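Long-range contact in DELTA1-pyrroline-2-carboxylate reductase (Thermococcus litoralis DSM 5473, PDB 6T3E), which probably catalyses the NAD(P)H-dependent reduction of delta1-pyrroline-2-carboxylate to L-proline, a step of L-hydroxyproline metabolism: residues 36-41 / 333-338. Residues are numbered along the deposited sequence; the frame is centred on the assembly and turned at random.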
loop_
_atom_site.group_PDB
_atom_site.type_symbol
_atom_site.label_atom_id
_atom_site.label_comp_id
_atom_site.label_asym_id
_atom_site.label_seq_id
_atom_site.Cartn_x
_atom_site.Cartn_y
_atom_site.Cartn_z
ATOM N N LEU B 36 21.647 -12.872 -6.421
ATOM C CA LEU B 36 22.020 -12.344 -5.105
ATOM C C LEU B 36 21.671 -13.264 -3.934
ATOM O O LEU B 36 22.415 -13.304 -2.949
ATOM C CB LEU B 36 21.354 -10.989 -4.899
ATOM C CG LEU B 36 21.832 -9.902 -5.849
ATOM C CD1 LEU B 36 20.971 -8.646 -5.680
ATOM C CD2 LEU B 36 23.299 -9.610 -5.623
ATOM N N ILE B 37 20.498 -13.904 -3.950
ATOM C CA ILE B 37 19.944 -14.543 -2.755
ATOM C C ILE B 37 19.702 -16.040 -2.958
ATOM O O ILE B 37 19.285 -16.487 -4.031
ATOM C CB ILE B 37 18.650 -13.840 -2.322
ATOM C CG1 ILE B 37 17.610 -13.934 -3.427
ATOM C CG2 ILE B 37 18.932 -12.391 -2.050
ATOM C CD1 ILE B 37 16.419 -13.025 -3.214
ATOM N N SER B 38 19.937 -16.807 -1.896
ATOM C CA SER B 38 19.742 -18.249 -1.842
ATOM C C SER B 38 18.778 -18.563 -0.707
ATOM O O SER B 38 18.524 -17.723 0.159
ATOM C CB SER B 38 21.065 -18.986 -1.614
ATOM O OG SER B 38 21.625 -18.633 -0.352
ATOM N N MET B 39 18.239 -19.784 -0.701
ATOM C CA MET B 39 17.181 -20.098 0.260
ATOM C C MET B 39 17.707 -20.217 1.691
ATOM O O MET B 39 17.018 -19.818 2.637
ATOM C CB MET B 39 16.457 -21.379 -0.167
ATOM C CG MET B 39 15.217 -21.762 0.656
ATOM S SD MET B 39 13.866 -20.561 0.708
ATOM C CE MET B 39 13.022 -20.845 -0.839
ATOM N N LYS B 40 18.936 -20.707 1.870
ATOM C CA LYS B 40 19.500 -20.790 3.214
ATOM C C LYS B 40 19.606 -19.412 3.852
ATOM O O LYS B 40 19.315 -19.245 5.044
ATOM C CB LYS B 40 20.867 -21.465 3.168
ATOM C CG LYS B 40 21.450 -21.732 4.532
ATOM C CD LYS B 40 22.740 -22.527 4.421
ATOM C CE LYS B 40 23.661 -22.218 5.583
ATOM N NZ LYS B 40 23.260 -20.958 6.264
ATOM N N GLU B 41 20.002 -18.411 3.061
ATOM C CA GLU B 41 20.051 -17.034 3.547
ATOM C C GLU B 41 18.654 -16.524 3.898
ATOM O O GLU B 41 18.454 -15.900 4.946
ATOM C CB GLU B 41 20.717 -16.139 2.501
ATOM C CG GLU B 41 22.222 -16.047 2.651
ATOM C CD GLU B 41 22.899 -15.346 1.481
ATOM O OE1 GLU B 41 24.092 -14.978 1.615
ATOM O OE2 GLU B 41 22.239 -15.169 0.426
ATOM N N LEU B 333 17.737 -7.479 2.512
ATOM C CA LEU B 333 18.782 -8.468 2.272
ATOM C C LEU B 333 19.279 -8.385 0.836
ATOM O O LEU B 333 20.488 -8.315 0.582
ATOM C CB LEU B 333 18.225 -9.860 2.598
ATOM C CG LEU B 333 19.061 -11.129 2.541
ATOM C CD1 LEU B 333 18.999 -11.794 1.192
ATOM C CD2 LEU B 333 20.482 -10.807 2.927
ATOM N N ALA B 334 18.351 -8.417 -0.121
ATOM C CA ALA B 334 18.739 -8.388 -1.522
ATOM C C ALA B 334 19.321 -7.037 -1.908
ATOM O O ALA B 334 20.298 -6.970 -2.662
ATOM C CB ALA B 334 17.535 -8.724 -2.395
ATOM N N TYR B 335 18.743 -5.952 -1.396
ATOM C CA TYR B 335 19.219 -4.618 -1.745
ATOM C C TYR B 335 20.653 -4.399 -1.281
ATOM O O TYR B 335 21.494 -3.896 -2.037
ATOM C CB TYR B 335 18.289 -3.570 -1.139
ATOM C CG TYR B 335 18.797 -2.154 -1.205
ATOM C CD1 TYR B 335 18.761 -1.441 -2.396
ATOM C CD2 TYR B 335 19.312 -1.523 -0.071
ATOM C CE1 TYR B 335 19.221 -0.135 -2.464
ATOM C CE2 TYR B 335 19.767 -0.215 -0.126
ATOM C CZ TYR B 335 19.717 0.471 -1.328
ATOM O OH TYR B 335 20.150 1.765 -1.405
ATOM N N GLU B 336 20.966 -4.807 -0.048
ATOM C CA GLU B 336 22.305 -4.554 0.465
ATOM C C GLU B 336 23.347 -5.440 -0.213
ATOM O O GLU B 336 24.514 -5.047 -0.319
ATOM C CB GLU B 336 22.324 -4.742 1.980
ATOM C CG GLU B 336 21.668 -3.600 2.758
ATOM C CD GLU B 336 21.722 -3.832 4.256
ATOM O OE1 GLU B 336 22.498 -4.711 4.691
ATOM O OE2 GLU B 336 20.992 -3.145 5.003
ATOM N N LYS B 337 22.955 -6.618 -0.697
ATOM C CA LYS B 337 23.901 -7.439 -1.442
ATOM C C LYS B 337 24.143 -6.870 -2.833
ATOM O O LYS B 337 25.250 -7.003 -3.372
ATOM C CB LYS B 337 23.391 -8.873 -1.523
ATOM C CG LYS B 337 23.811 -9.719 -0.338
ATOM C CD LYS B 337 23.122 -11.066 -0.378
ATOM C CE LYS B 337 24.094 -12.172 -0.051
ATOM N NZ LYS B 337 24.594 -12.787 -1.305
ATOM N N ALA B 338 23.138 -6.204 -3.410
ATOM C CA ALA B 338 23.331 -5.575 -4.709
ATOM C C ALA B 338 24.360 -4.462 -4.619
ATOM O O ALA B 338 25.235 -4.344 -5.483
ATOM C CB ALA B 338 22.004 -5.026 -5.230
#
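The ammonium of Lys337 donates a hydrogen bond to the last carbonyl of helix 30-36, with NZ 2.8 Å from O of Leu36. The nitrogen lies in the carbonyl plane at a C=O...N angle of 160°, where the helix dipole would probably favour a positive charge. Bends at chi3 (136°) and chi4 (-98°) bring the end of the lysine chain over the turn between helices 30-36 and 39-54. From the opposite direction comes Glu41, extended beyond CG; its OE1 is 3.7 Å from NZ of Lys337, a long salt bridge. Helix 324-341, near the C-terminus of this ornithine cyclodeaminase/mu-crystallin family protein, is thereby joined to that turn near the N-terminus, against the mixed sheet, while Met39 reaches helix 161-173 of the Rossmann-type domain. The rest of the contact is mainly apolar. CD1 of Leu36 lies 3.8 Å from CB of Ala338 and also meets the backbone O of Ala334, while CD2 faces the backbone of Lys337. CG2 of Ile37 touches both CD1 of Leu333 and CB of Ala334, 3.9 Å from the latter. Ile37 also packs on Phe129 and Ile130 of helix 128-146, and Leu28 of strand 26-28 touches both Leu36 and Ala338.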